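Local coordinates for 2,3-bisphosphoglycerate-independent phosphoglycerate mutase (Pyrococcus horikoshii, PDB 2ZKT), which probably catalyses the interconversion of 2-phosphoglycerate and 3-phosphoglycerate in glycolysis, as a metal-binding enzyme of the alkaline phosphatase clan, at residues G263-Y267 with L290-F296; K4-L8 with E337-I341; G7-D13 with F296-K302; K283-V288 with M326-I330. All coordinates share one frame; numbering follows the deposited sequence.

Contact 1 of 4, residues G263-Y267 with L290-F296; sequences GFDVY and LLKDYDF
Tyr267 and Tyr294 reach toward each other from opposite directions and meet hydroxyl to hydroxyl, Tyr267 OH donating to Tyr294 OH at 2.8 Å. Tyr294 OH in turn donates to Asp265 OD2, also at 2.8 Å, so this one oxygen accepts one bond and gives another. The Asp265 side chain stands nearly at a right angle to Tyr294, its carboxylate plane turned 75° from the ring, and OD2 is used on its anti side, with the donor somewhat out of plane. Asp265 and Tyr267 point to the same side of strand 265-267, while Val266 between them turns back onto helix 253-261. The two segments mark the start and end of a beta-alpha-beta crossover: the chain leaves strand 265-267, runs through helix 280-291 and returns in strand 296-301, with strand 246-249 lying between the two. Leu290 of that helix lays CD2 over one face of the Tyr267 ring, a CH-pi contact 3.7 Å from the ring centroid. Deeper in, Phe264 and Phe296 meet edge to edge, CE2 of Phe264 lying 3.9 Å from CD2 of Phe296, and the Phe238 ring touches both.

Contact 2 of 4, residues K4-L8 with E337-I341; sequences KRKGL and EEVVI
Leu8 and Val340 belong to the tight part of this contact, where two parallel strands are stitched by alternating backbone bonds: Lys6 N to Glu338 O (2.8 Å), Val340 N to Lys6 O (3.0 Å) and Leu8 N to Val340 O (2.9 Å). Next to them Leu8 CB rests 3.9 Å from Val339 CG1, and Leu8 CD2 approaches Ile341 CD1 more distantly. Leu8 lies on the same face as Val339 and Ile341; on that face its CG is anti to the backbone nitrogen (chi1 -180°). Val340 points to the other face, beside Gly7. Toward the start of both segments the contact opens to solvent and turns polar. Arg5 bends at chi3 (-89°) and offers the edge of its guanidinium to Glu337, forming a salt bridge from NH1 to OE2 at 2.7 Å, although as a hydrogen bond it is weak, being bent to 126° at the hydrogen. The guanidinium has a second partner: its NH2 bonds to Leu403 O. Lys6 sends its ammonium away to Tyr294 O. The pair lies inside the central mixed sheet: strand 296-301 flanks strand 6-12, strand 361-366 flanks strand 339-344, and helix 313-331 lies over the face carrying Leu8.

Contact 3 of 4, residues G7-D13 with F296-K302; sequences GLLIILD and FVFLHFK. With ZN (zinc ion), chain G.
Gly7 to Leu12 run parallel to Phe296 to Phe301, their axes 4.7 Å apart and 15° askew, joined by an unbroken ladder of backbone hydrogen bonds from Val297 N to Gly7 O up to Asp13 N to Phe301 O. On one face Leu8 and Val297 lie side by side, followed by Ile10 with Leu299 and Leu12 with Phe301. The other face sets the rings of Phe296, Phe298 and His300 against Leu9 and Ile11. The Phe296 ring lies obliquely against Gly7 CA and Leu9 CB. Ile11 CG1 wedges tightly against the edge of the Phe298 ring, 3.3 Å from CE1. At the C-terminal end His300, its CG anti to the backbone nitrogen (chi1 -169°), brings NE2 within 2.8 Å of Asp13 OD2; the hydrogen bond is weak, and carboxylate and ring are turned 67° apart. Asp13 OD1 binds the zinc ion at 2.3 Å, with OD2 farther off at 2.7 Å; Ser60, Asp346 and His347 complete the site. The aliphatic part of Lys302 packs on Asp13, while NZ hydrogen-bonds Asp305, a ligand of the second zinc. His300 is thus placed as a second-shell partner that may orient the carboxylate, and Lys302 lies between the two metal sites.

Contact 4 of 4, residues K283-V288 with M326-I330; sequences KAKKAV and MIGYI
Ala284 sits at the middle of the apolar contacts, its methyl facing the neighbouring helix and touching three residues there. CB lies 3.5 Å from Tyr329 CD2 and also packs on Met326 CG and Ile330 CG1. The small residue lets the backbones close in, with Ala284 CA and Met326 CA 5.8 Å apart, the nearest pair. Val288, one turn further on, adds CG2 against Tyr329 CE2 at 3.9 Å, and Ala287 makes a looser contact with Ile330 CD1.

The aromatic contacts all belong to Tyr329. Its CG is anti to the backbone nitrogen (chi1 174°), which swings the ring across to the other helix, where it meets Ala284 CB, Val288 CG2 and the backbone of Lys285, CE2 being 3.6 Å from Lys285 CA. The side chains of Lys285 and Tyr329 extend alongside each other in the same direction. Outside the pair, the ring of His333 also meets Tyr329.

Polar bonding between the segments is absent. The lysine ends turn elsewhere: Lys283 NZ makes a weak hydrogen bond to His300 O, and Lys285 NZ a long, weak ion pair with Glu289. Segments 283-288 and 326-330 run roughly parallel, 29° apart, in helices 280-291 and 313-331, and both pack on Leu299 of strand 296-301. Neighbouring helices on one face of a largely parallel sheet are characteristic of the alpha/beta core of the alkaline phosphatase superfamily.

In the fold
All four contacts belong to the alpha/beta part built on the mixed eight-stranded sheet, their centres about 10 to 15 Å apart. Contacts 2 and 3 share Gly7 and Leu8, since strand 6-12 lies between strands 339-344 and 296-301. Phe296 belongs to contacts 1 and 3, and helix 280-291 serves contacts 1 and 4. Along the chain the N-terminal strand comes first, then 263-267, helix 280-291, strand 296-301, helix 313-331 and strand 339-344, so contacts 2 and 3 draw together parts roughly 300 residues apart. Contact 4 covers the sheet face where Leu8 and Leu299 meet Ile330, and contact 3 alone runs on to the zinc site.

Contact 1 of 4, residues G263-Y267 with L290-F296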
loop_
_atom_site.group_PDB
_atom_site.type_symbol
_atom_site.label_atom_id
_atom_site.label_comp_id
_atom_site.label_asym_id
_atom_site.label_seq_id
_atom_site.Cartn_x
_atom_site.Cartn_y
_atom_site.Cartn_z
ATOM N N GLY B 263 11.171 -1.954 -32.815
ATOM C CA GLY B 263 11.095 -3.370 -33.165
ATOM C C GLY B 263 10.303 -4.357 -32.327
ATOM O O GLY B 263 10.434 -5.568 -32.527
ATOM N N PHE B 264 9.486 -3.876 -31.393
ATOM C CA PHE B 264 8.696 -4.793 -30.566
ATOM C C PHE B 264 7.408 -5.236 -31.265
ATOM O O PHE B 264 6.892 -4.529 -32.143
ATOM C CB PHE B 264 8.323 -4.118 -29.234
ATOM C CG PHE B 264 9.441 -4.090 -28.231
ATOM C CD1 PHE B 264 10.513 -3.207 -28.381
ATOM C CD2 PHE B 264 9.428 -4.952 -27.131
ATOM C CE1 PHE B 264 11.550 -3.182 -27.444
ATOM C CE2 PHE B 264 10.463 -4.934 -26.191
ATOM C CZ PHE B 264 11.523 -4.051 -26.345
ATOM N N ASP B 265 6.904 -6.415 -30.886
ATOM C CA ASP B 265 5.636 -6.919 -31.425
ATOM C C ASP B 265 4.617 -6.508 -30.354
ATOM O O ASP B 265 4.448 -7.199 -29.351
ATOM C CB ASP B 265 5.647 -8.454 -31.567
ATOM C CG ASP B 265 6.509 -8.934 -32.727
ATOM O OD1 ASP B 265 6.715 -8.157 -33.687
ATOM O OD2 ASP B 265 6.970 -10.098 -32.693
ATOM N N VAL B 266 3.941 -5.381 -30.565
ATOM C CA VAL B 266 2.994 -4.891 -29.570
ATOM C C VAL B 266 1.636 -5.596 -29.513
ATOM O O VAL B 266 1.020 -5.892 -30.539
ATOM C CB VAL B 266 2.786 -3.361 -29.738
ATOM C CG1 VAL B 266 1.759 -2.846 -28.733
ATOM C CG2 VAL B 266 4.123 -2.646 -29.531
ATOM N N TYR B 267 1.190 -5.863 -28.284
ATOM C CA TYR B 267 -0.084 -6.524 -28.021
ATOM C C TYR B 267 -0.908 -5.666 -27.074
ATOM O O TYR B 267 -0.363 -5.014 -26.175
ATOM C CB TYR B 267 0.136 -7.887 -27.358
ATOM C CG TYR B 267 0.834 -8.898 -28.238
ATOM C CD1 TYR B 267 2.231 -8.951 -28.298
ATOM C CD2 TYR B 267 0.105 -9.807 -29.010
ATOM C CE1 TYR B 267 2.882 -9.880 -29.102
ATOM C CE2 TYR B 267 0.751 -10.748 -29.825
ATOM C CZ TYR B 267 2.142 -10.781 -29.864
ATOM O OH TYR B 267 2.794 -11.706 -30.661
ATOM N N LEU B 290 3.145 -14.423 -23.408
ATOM C CA LEU B 290 4.239 -13.980 -24.283
ATOM C C LEU B 290 5.632 -14.448 -23.845
ATOM O O LEU B 290 6.495 -14.697 -24.686
ATOM C CB LEU B 290 4.227 -12.450 -24.411
ATOM C CG LEU B 290 2.971 -11.858 -25.068
ATOM C CD1 LEU B 290 2.965 -10.343 -24.872
ATOM C CD2 LEU B 290 2.924 -12.232 -26.558
ATOM N N LEU B 291 5.856 -14.567 -22.536
ATOM C CA LEU B 291 7.163 -15.017 -22.060
ATOM C C LEU B 291 7.493 -16.395 -22.632
ATOM O O LEU B 291 8.665 -16.741 -22.804
ATOM C CB LEU B 291 7.200 -15.054 -20.520
ATOM C CG LEU B 291 7.573 -13.723 -19.830
ATOM C CD1 LEU B 291 7.330 -13.822 -18.328
ATOM C CD2 LEU B 291 9.042 -13.398 -20.099
ATOM N N LYS B 292 6.453 -17.172 -22.939
ATOM C CA LYS B 292 6.634 -18.516 -23.494
ATOM C C LYS B 292 7.159 -18.534 -24.936
ATOM O O LYS B 292 7.690 -19.548 -25.378
ATOM C CB LYS B 292 5.311 -19.304 -23.431
ATOM C CG LYS B 292 4.870 -19.678 -22.015
ATOM C CD LYS B 292 3.491 -20.317 -22.015
ATOM C CE LYS B 292 3.012 -20.603 -20.592
ATOM N NZ LYS B 292 1.598 -21.098 -20.558
ATOM N N ASP B 293 7.023 -17.424 -25.669
ATOM C CA ASP B 293 7.500 -17.392 -27.057
ATOM C C ASP B 293 8.447 -16.234 -27.383
ATOM O O ASP B 293 8.903 -16.092 -28.521
ATOM C CB ASP B 293 6.307 -17.349 -28.027
ATOM C CG ASP B 293 5.452 -18.607 -27.962
ATOM O OD1 ASP B 293 5.998 -19.717 -28.183
ATOM O OD2 ASP B 293 4.233 -18.482 -27.691
ATOM N N TYR B 294 8.737 -15.402 -26.387
ATOM C CA TYR B 294 9.628 -14.266 -26.598
ATOM C C TYR B 294 10.728 -14.280 -25.543
ATOM O O TYR B 294 10.557 -14.870 -24.472
ATOM C CB TYR B 294 8.824 -12.964 -26.510
ATOM C CG TYR B 294 7.948 -12.698 -27.723
ATOM C CD1 TYR B 294 8.458 -12.021 -28.836
ATOM C CD2 TYR B 294 6.607 -13.108 -27.752
ATOM C CE1 TYR B 294 7.659 -11.750 -29.952
ATOM C CE2 TYR B 294 5.796 -12.846 -28.867
ATOM C CZ TYR B 294 6.333 -12.163 -29.965
ATOM O OH TYR B 294 5.560 -11.900 -31.081
ATOM N N ASP B 295 11.859 -13.646 -25.843
ATOM C CA ASP B 295 12.968 -13.610 -24.881
ATOM C C ASP B 295 12.843 -12.411 -23.942
ATOM O O ASP B 295 13.188 -12.495 -22.767
ATOM C CB ASP B 295 14.313 -13.523 -25.609
ATOM C CG ASP B 295 14.447 -14.559 -26.698
ATOM O OD1 ASP B 295 14.431 -15.772 -26.368
ATOM O OD2 ASP B 295 14.565 -14.158 -27.885
ATOM N N PHE B 296 12.333 -11.302 -24.475
ATOM C CA PHE B 296 12.178 -10.069 -23.707
ATOM C C PHE B 296 10.741 -9.567 -23.819
ATOM O O PHE B 296 10.219 -9.396 -24.933
ATOM C CB PHE B 296 13.137 -8.999 -24.256
ATOM C CG PHE B 296 13.339 -7.834 -23.330
ATOM C CD1 PHE B 296 14.276 -7.905 -22.293
ATOM C CD2 PHE B 296 12.577 -6.672 -23.470
ATOM C CE1 PHE B 296 14.449 -6.843 -21.411
ATOM C CE2 PHE B 296 12.746 -5.598 -22.589
ATOM C CZ PHE B 296 13.678 -5.682 -21.561
#

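Contact 2 of 4, residues K4-L8 with E337-I341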
loop_
_atom_site.group_PDB
_atom_site.type_symbol
_atom_site.label_atom_id
_atom_site.label_comp_id
_atom_site.label_asym_id
_atom_site.label_seq_id
_atom_site.Cartn_x
_atom_site.Cartn_y
_atom_site.Cartn_z
ATOM N N LYS B 4 21.010 -18.904 -20.888
ATOM C CA LYS B 4 20.536 -17.525 -20.984
ATOM C C LYS B 4 19.152 -17.436 -20.323
ATOM O O LYS B 4 18.461 -18.446 -20.180
ATOM C CB LYS B 4 20.441 -17.104 -22.454
ATOM C CG LYS B 4 21.776 -17.106 -23.190
ATOM C CD LYS B 4 21.581 -16.753 -24.660
ATOM C CE LYS B 4 22.906 -16.667 -25.403
ATOM N NZ LYS B 4 22.684 -16.242 -26.829
ATOM N N ARG B 5 18.746 -16.230 -19.925
ATOM C CA ARG B 5 17.444 -16.054 -19.278
ATOM C C ARG B 5 16.560 -15.090 -20.056
ATOM O O ARG B 5 17.032 -14.394 -20.956
ATOM C CB ARG B 5 17.643 -15.545 -17.838
ATOM C CG ARG B 5 18.247 -16.587 -16.911
ATOM C CD ARG B 5 18.485 -16.069 -15.489
ATOM N NE ARG B 5 19.807 -15.463 -15.362
ATOM C CZ ARG B 5 20.753 -15.890 -14.529
ATOM N NH1 ARG B 5 20.527 -16.933 -13.730
ATOM N NH2 ARG B 5 21.934 -15.276 -14.507
ATOM N N LYS B 6 15.269 -15.070 -19.715
ATOM C CA LYS B 6 14.321 -14.163 -20.365
ATOM C C LYS B 6 14.287 -12.837 -19.599
ATOM O O LYS B 6 14.859 -12.719 -18.509
ATOM C CB LYS B 6 12.908 -14.764 -20.380
ATOM C CG LYS B 6 12.712 -15.915 -21.350
ATOM C CD LYS B 6 11.314 -16.525 -21.216
ATOM C CE LYS B 6 11.164 -17.766 -22.095
ATOM N NZ LYS B 6 11.247 -17.422 -23.548
ATOM N N GLY B 7 13.607 -11.840 -20.165
ATOM C CA GLY B 7 13.522 -10.562 -19.486
ATOM C C GLY B 7 12.095 -10.065 -19.341
ATOM O O GLY B 7 11.252 -10.306 -20.208
ATOM N N LEU B 8 11.821 -9.375 -18.234
ATOM C CA LEU B 8 10.497 -8.810 -18.001
ATOM C C LEU B 8 10.639 -7.396 -17.420
ATOM O O LEU B 8 10.916 -7.212 -16.228
ATOM C CB LEU B 8 9.677 -9.707 -17.055
ATOM C CG LEU B 8 8.253 -9.239 -16.727
ATOM C CD1 LEU B 8 7.491 -8.837 -17.988
ATOM C CD2 LEU B 8 7.549 -10.360 -16.008
ATOM N N GLU B 337 14.507 -17.725 -11.533
ATOM C CA GLU B 337 15.822 -18.177 -11.992
ATOM C C GLU B 337 15.906 -18.164 -13.527
ATOM O O GLU B 337 16.979 -18.169 -14.125
ATOM C CB GLU B 337 16.074 -19.585 -11.438
ATOM C CG GLU B 337 17.344 -20.235 -12.002
ATOM C CD GLU B 337 18.521 -19.288 -11.875
ATOM O OE1 GLU B 337 18.784 -18.817 -10.774
ATOM O OE2 GLU B 337 19.212 -19.083 -12.878
ATOM N N GLU B 338 14.714 -18.178 -14.168
ATOM C CA GLU B 338 14.662 -18.164 -15.633
ATOM C C GLU B 338 14.293 -16.772 -16.184
ATOM O O GLU B 338 14.527 -16.448 -17.343
ATOM C CB GLU B 338 13.608 -19.190 -16.080
ATOM C CG GLU B 338 13.928 -20.617 -15.619
ATOM C CD GLU B 338 12.829 -21.550 -16.085
ATOM O OE1 GLU B 338 11.691 -21.373 -15.666
ATOM O OE2 GLU B 338 13.129 -22.469 -16.855
ATOM N N VAL B 339 13.683 -15.935 -15.350
ATOM C CA VAL B 339 13.240 -14.618 -15.791
ATOM C C VAL B 339 13.796 -13.509 -14.908
ATOM O O VAL B 339 13.626 -13.514 -13.684
ATOM C CB VAL B 339 11.678 -14.529 -15.788
ATOM C CG1 VAL B 339 11.223 -13.211 -16.368
ATOM C CG2 VAL B 339 11.089 -15.677 -16.587
ATOM N N VAL B 340 14.474 -12.558 -15.543
ATOM C CA VAL B 340 15.034 -11.418 -14.836
ATOM C C VAL B 340 13.969 -10.332 -14.889
ATOM O O VAL B 340 13.563 -9.910 -15.975
ATOM C CB VAL B 340 16.298 -10.918 -15.527
ATOM C CG1 VAL B 340 16.822 -9.679 -14.810
ATOM C CG2 VAL B 340 17.342 -12.036 -15.547
ATOM N N ILE B 341 13.511 -9.880 -13.721
ATOM C CA ILE B 341 12.475 -8.859 -13.693
ATOM C C ILE B 341 12.932 -7.478 -13.213
ATOM O O ILE B 341 13.670 -7.338 -12.227
ATOM C CB ILE B 341 11.262 -9.326 -12.840
ATOM C CG1 ILE B 341 10.133 -8.292 -12.928
ATOM C CG2 ILE B 341 11.686 -9.525 -11.402
ATOM C CD1 ILE B 341 8.835 -8.743 -12.270
#

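Contact 3 of 4, residues G7-D13 with F296-K302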
loop_
_atom_site.group_PDB
_atom_site.type_symbol
_atom_site.label_atom_id
_atom_site.label_comp_id
_atom_site.label_asym_id
_atom_site.label_seq_id
_atom_site.Cartn_x
_atom_site.Cartn_y
_atom_site.Cartn_z
ATOM N N GLY B 7 13.607 -11.840 -20.165
ATOM C CA GLY B 7 13.522 -10.562 -19.486
ATOM C C GLY B 7 12.095 -10.065 -19.341
ATOM O O GLY B 7 11.252 -10.306 -20.208
ATOM N N LEU B 8 11.821 -9.375 -18.234
ATOM C CA LEU B 8 10.497 -8.810 -18.001
ATOM C C LEU B 8 10.639 -7.396 -17.420
ATOM O O LEU B 8 10.916 -7.212 -16.228
ATOM C CB LEU B 8 9.677 -9.707 -17.055
ATOM C CG LEU B 8 8.253 -9.239 -16.727
ATOM C CD1 LEU B 8 7.491 -8.837 -17.988
ATOM C CD2 LEU B 8 7.549 -10.360 -16.008
ATOM N N LEU B 9 10.457 -6.401 -18.282
ATOM C CA LEU B 9 10.573 -5.021 -17.875
ATOM C C LEU B 9 9.180 -4.418 -17.682
ATOM O O LEU B 9 8.392 -4.298 -18.637
ATOM C CB LEU B 9 11.361 -4.231 -18.929
ATOM C CG LEU B 9 11.495 -2.722 -18.676
ATOM C CD1 LEU B 9 12.020 -2.486 -17.269
ATOM C CD2 LEU B 9 12.418 -2.098 -19.722
ATOM N N ILE B 10 8.891 -4.027 -16.441
ATOM C CA ILE B 10 7.595 -3.457 -16.089
ATOM C C ILE B 10 7.659 -1.956 -15.790
ATOM O O ILE B 10 8.414 -1.509 -14.916
ATOM C CB ILE B 10 7.017 -4.239 -14.884
ATOM C CG1 ILE B 10 6.800 -5.704 -15.311
ATOM C CG2 ILE B 10 5.715 -3.606 -14.385
ATOM C CD1 ILE B 10 6.225 -6.574 -14.224
ATOM N N ILE B 11 6.874 -1.178 -16.538
ATOM C CA ILE B 11 6.831 0.266 -16.345
ATOM C C ILE B 11 5.496 0.759 -15.778
ATOM O O ILE B 11 4.416 0.542 -16.365
ATOM C CB ILE B 11 7.092 1.029 -17.671
ATOM C CG1 ILE B 11 8.536 0.777 -18.148
ATOM C CG2 ILE B 11 6.836 2.523 -17.474
ATOM C CD1 ILE B 11 9.604 1.223 -17.155
ATOM N N LEU B 12 5.583 1.420 -14.623
ATOM C CA LEU B 12 4.415 1.992 -13.975
ATOM C C LEU B 12 4.530 3.493 -14.248
ATOM O O LEU B 12 5.164 4.229 -13.495
ATOM C CB LEU B 12 4.448 1.700 -12.472
ATOM C CG LEU B 12 4.628 0.211 -12.135
ATOM C CD1 LEU B 12 4.387 0.026 -10.655
ATOM C CD2 LEU B 12 3.657 -0.648 -12.940
ATOM N N ASP B 13 3.928 3.916 -15.361
ATOM C CA ASP B 13 3.948 5.301 -15.828
ATOM C C ASP B 13 3.796 6.349 -14.717
ATOM O O ASP B 13 2.874 6.284 -13.896
ATOM C CB ASP B 13 2.849 5.476 -16.890
ATOM C CG ASP B 13 3.223 6.477 -17.968
ATOM O OD1 ASP B 13 3.164 7.698 -17.692
ATOM O OD2 ASP B 13 3.595 6.038 -19.092
ATOM N N PHE B 296 12.333 -11.302 -24.475
ATOM C CA PHE B 296 12.178 -10.069 -23.707
ATOM C C PHE B 296 10.741 -9.567 -23.819
ATOM O O PHE B 296 10.219 -9.396 -24.933
ATOM C CB PHE B 296 13.137 -8.999 -24.256
ATOM C CG PHE B 296 13.339 -7.834 -23.330
ATOM C CD1 PHE B 296 14.276 -7.905 -22.293
ATOM C CD2 PHE B 296 12.577 -6.672 -23.470
ATOM C CE1 PHE B 296 14.449 -6.843 -21.411
ATOM C CE2 PHE B 296 12.746 -5.598 -22.589
ATOM C CZ PHE B 296 13.678 -5.682 -21.561
ATOM N N VAL B 297 10.105 -9.328 -22.667
ATOM C CA VAL B 297 8.732 -8.833 -22.647
ATOM C C VAL B 297 8.645 -7.516 -21.876
ATOM O O VAL B 297 9.208 -7.376 -20.781
ATOM C CB VAL B 297 7.753 -9.882 -22.006
ATOM C CG1 VAL B 297 6.379 -9.260 -21.762
ATOM C CG2 VAL B 297 7.607 -11.093 -22.936
ATOM N N PHE B 298 7.937 -6.554 -22.463
ATOM C CA PHE B 298 7.746 -5.233 -21.872
ATOM C C PHE B 298 6.258 -5.050 -21.526
ATOM O O PHE B 298 5.385 -5.282 -22.360
ATOM C CB PHE B 298 8.200 -4.160 -22.880
ATOM C CG PHE B 298 7.846 -2.753 -22.482
ATOM C CD1 PHE B 298 8.448 -2.148 -21.373
ATOM C CD2 PHE B 298 6.894 -2.033 -23.206
ATOM C CE1 PHE B 298 8.103 -0.840 -20.989
ATOM C CE2 PHE B 298 6.538 -0.721 -22.829
ATOM C CZ PHE B 298 7.144 -0.126 -21.720
ATOM N N LEU B 299 5.972 -4.639 -20.293
ATOM C CA LEU B 299 4.594 -4.426 -19.842
ATOM C C LEU B 299 4.431 -2.981 -19.365
ATOM O O LEU B 299 5.199 -2.498 -18.520
ATOM C CB LEU B 299 4.257 -5.400 -18.699
ATOM C CG LEU B 299 2.923 -5.214 -17.956
ATOM C CD1 LEU B 299 1.754 -5.215 -18.927
ATOM C CD2 LEU B 299 2.762 -6.331 -16.939
ATOM N N HIS B 300 3.429 -2.295 -19.906
ATOM C CA HIS B 300 3.174 -0.901 -19.548
ATOM C C HIS B 300 1.817 -0.729 -18.842
ATOM O O HIS B 300 0.825 -1.352 -19.222
ATOM C CB HIS B 300 3.246 -0.052 -20.825
ATOM C CG HIS B 300 3.256 1.427 -20.581
ATOM N ND1 HIS B 300 2.101 2.157 -20.373
ATOM C CD2 HIS B 300 4.280 2.314 -20.515
ATOM C CE1 HIS B 300 2.414 3.434 -20.193
ATOM N NE2 HIS B 300 3.730 3.555 -20.275
ATOM N N PHE B 301 1.795 0.105 -17.801
ATOM C CA PHE B 301 0.581 0.395 -17.018
ATOM C C PHE B 301 0.517 1.918 -16.923
ATOM O O PHE B 301 1.319 2.525 -16.220
ATOM C CB PHE B 301 0.703 -0.214 -15.612
ATOM C CG PHE B 301 -0.526 -0.038 -14.756
ATOM C CD1 PHE B 301 -1.715 -0.713 -15.066
ATOM C CD2 PHE B 301 -0.498 0.799 -13.633
ATOM C CE1 PHE B 301 -2.854 -0.559 -14.268
ATOM C CE2 PHE B 301 -1.631 0.965 -12.827
ATOM C CZ PHE B 301 -2.815 0.281 -13.142
ATOM N N LYS B 302 -0.447 2.533 -17.610
ATOM C CA LYS B 302 -0.561 4.001 -17.657
ATOM C C LYS B 302 -1.309 4.795 -16.563
ATOM O O LYS B 302 -0.827 5.852 -16.120
ATOM C CB LYS B 302 -1.150 4.397 -19.024
ATOM C CG LYS B 302 -1.224 5.898 -19.289
ATOM C CD LYS B 302 0.166 6.533 -19.322
ATOM C CE LYS B 302 0.142 7.888 -20.037
ATOM N NZ LYS B 302 -0.924 8.790 -19.509
HETATM ZN ZN ZN G . 4.729 8.445 -19.159
#

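Contact 4 of 4, residues K283-V288 with M326-I330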
loop_
_atom_site.group_PDB
_atom_site.type_symbol
_atom_site.label_atom_id
_atom_site.label_comp_id
_atom_site.label_asym_id
_atom_site.label_seq_id
_atom_site.Cartn_x
_atom_site.Cartn_y
_atom_site.Cartn_z
ATOM N N LYS B 283 -3.484 -7.799 -18.561
ATOM C CA LYS B 283 -2.148 -7.477 -19.062
ATOM C C LYS B 283 -1.142 -8.494 -18.522
ATOM O O LYS B 283 -0.248 -8.956 -19.245
ATOM C CB LYS B 283 -1.755 -6.059 -18.630
ATOM C CG LYS B 283 -2.405 -4.969 -19.470
ATOM C CD LYS B 283 -2.065 -3.586 -18.937
ATOM C CE LYS B 283 -2.654 -2.519 -19.833
ATOM N NZ LYS B 283 -2.557 -1.171 -19.216
ATOM N N ALA B 284 -1.311 -8.845 -17.245
ATOM C CA ALA B 284 -0.428 -9.807 -16.595
ATOM C C ALA B 284 -0.614 -11.172 -17.241
ATOM O O ALA B 284 0.359 -11.862 -17.559
ATOM C CB ALA B 284 -0.743 -9.884 -15.105
ATOM N N LYS B 285 -1.878 -11.555 -17.431
ATOM C CA LYS B 285 -2.213 -12.837 -18.042
ATOM C C LYS B 285 -1.471 -12.941 -19.382
ATOM O O LYS B 285 -0.790 -13.943 -19.655
ATOM C CB LYS B 285 -3.736 -12.927 -18.240
ATOM C CG LYS B 285 -4.272 -14.310 -18.612
ATOM C CD LYS B 285 -4.110 -14.609 -20.102
ATOM C CE LYS B 285 -4.829 -15.902 -20.498
ATOM N NZ LYS B 285 -4.262 -17.103 -19.814
ATOM N N LYS B 286 -1.580 -11.889 -20.196
ATOM C CA LYS B 286 -0.924 -11.857 -21.504
ATOM C C LYS B 286 0.615 -11.861 -21.416
ATOM O O LYS B 286 1.283 -12.565 -22.193
ATOM C CB LYS B 286 -1.394 -10.631 -22.309
ATOM C CG LYS B 286 -0.877 -10.596 -23.746
ATOM C CD LYS B 286 -1.303 -11.847 -24.512
ATOM C CE LYS B 286 -0.643 -11.924 -25.882
ATOM N NZ LYS B 286 -0.968 -13.214 -26.578
ATOM N N ALA B 287 1.172 -11.072 -20.485
ATOM C CA ALA B 287 2.629 -10.997 -20.304
ATOM C C ALA B 287 3.196 -12.396 -20.081
ATOM O O ALA B 287 4.204 -12.781 -20.694
ATOM C CB ALA B 287 2.971 -10.103 -19.109
ATOM N N VAL B 288 2.541 -13.153 -19.199
ATOM C CA VAL B 288 2.951 -14.524 -18.895
ATOM C C VAL B 288 2.911 -15.403 -20.154
ATOM O O VAL B 288 3.807 -16.230 -20.373
ATOM C CB VAL B 288 2.036 -15.152 -17.825
ATOM C CG1 VAL B 288 2.529 -16.564 -17.482
ATOM C CG2 VAL B 288 2.013 -14.272 -16.583
ATOM N N MET B 326 -1.285 -7.045 -9.936
ATOM C CA MET B 326 -0.986 -7.446 -11.313
ATOM C C MET B 326 0.369 -8.159 -11.297
ATOM O O MET B 326 0.530 -9.229 -11.894
ATOM C CB MET B 326 -0.928 -6.205 -12.230
ATOM C CG MET B 326 -0.400 -6.474 -13.634
ATOM S SD MET B 326 -0.232 -4.957 -14.637
ATOM C CE MET B 326 1.363 -4.254 -13.937
ATOM N N ILE B 327 1.342 -7.560 -10.602
ATOM C CA ILE B 327 2.686 -8.138 -10.495
ATOM C C ILE B 327 2.624 -9.447 -9.704
ATOM O O ILE B 327 3.296 -10.420 -10.049
ATOM C CB ILE B 327 3.656 -7.146 -9.798
ATOM C CG1 ILE B 327 3.894 -5.938 -10.725
ATOM C CG2 ILE B 327 4.983 -7.842 -9.446
ATOM C CD1 ILE B 327 4.111 -4.629 -9.995
ATOM N N GLY B 328 1.809 -9.460 -8.647
ATOM C CA GLY B 328 1.660 -10.664 -7.836
ATOM C C GLY B 328 1.196 -11.851 -8.676
ATOM O O GLY B 328 1.618 -12.992 -8.455
ATOM N N TYR B 329 0.320 -11.590 -9.643
ATOM C CA TYR B 329 -0.164 -12.655 -10.523
ATOM C C TYR B 329 1.024 -13.210 -11.329
ATOM O O TYR B 329 1.265 -14.426 -11.349
ATOM C CB TYR B 329 -1.231 -12.111 -11.489
ATOM C CG TYR B 329 -1.674 -13.128 -12.527
ATOM C CD1 TYR B 329 -2.623 -14.115 -12.214
ATOM C CD2 TYR B 329 -1.100 -13.143 -13.802
ATOM C CE1 TYR B 329 -2.982 -15.090 -13.150
ATOM C CE2 TYR B 329 -1.446 -14.115 -14.743
ATOM C CZ TYR B 329 -2.386 -15.087 -14.415
ATOM O OH TYR B 329 -2.701 -16.061 -15.344
ATOM N N ILE B 330 1.768 -12.313 -11.988
ATOM C CA ILE B 330 2.920 -12.718 -12.788
ATOM C C ILE B 330 3.918 -13.550 -11.992
ATOM O O ILE B 330 4.405 -14.577 -12.479
ATOM C CB ILE B 330 3.672 -11.497 -13.373
ATOM C CG1 ILE B 330 2.750 -10.727 -14.328
ATOM C CG2 ILE B 330 4.930 -11.958 -14.096
ATOM C CD1 ILE B 330 3.303 -9.375 -14.769
#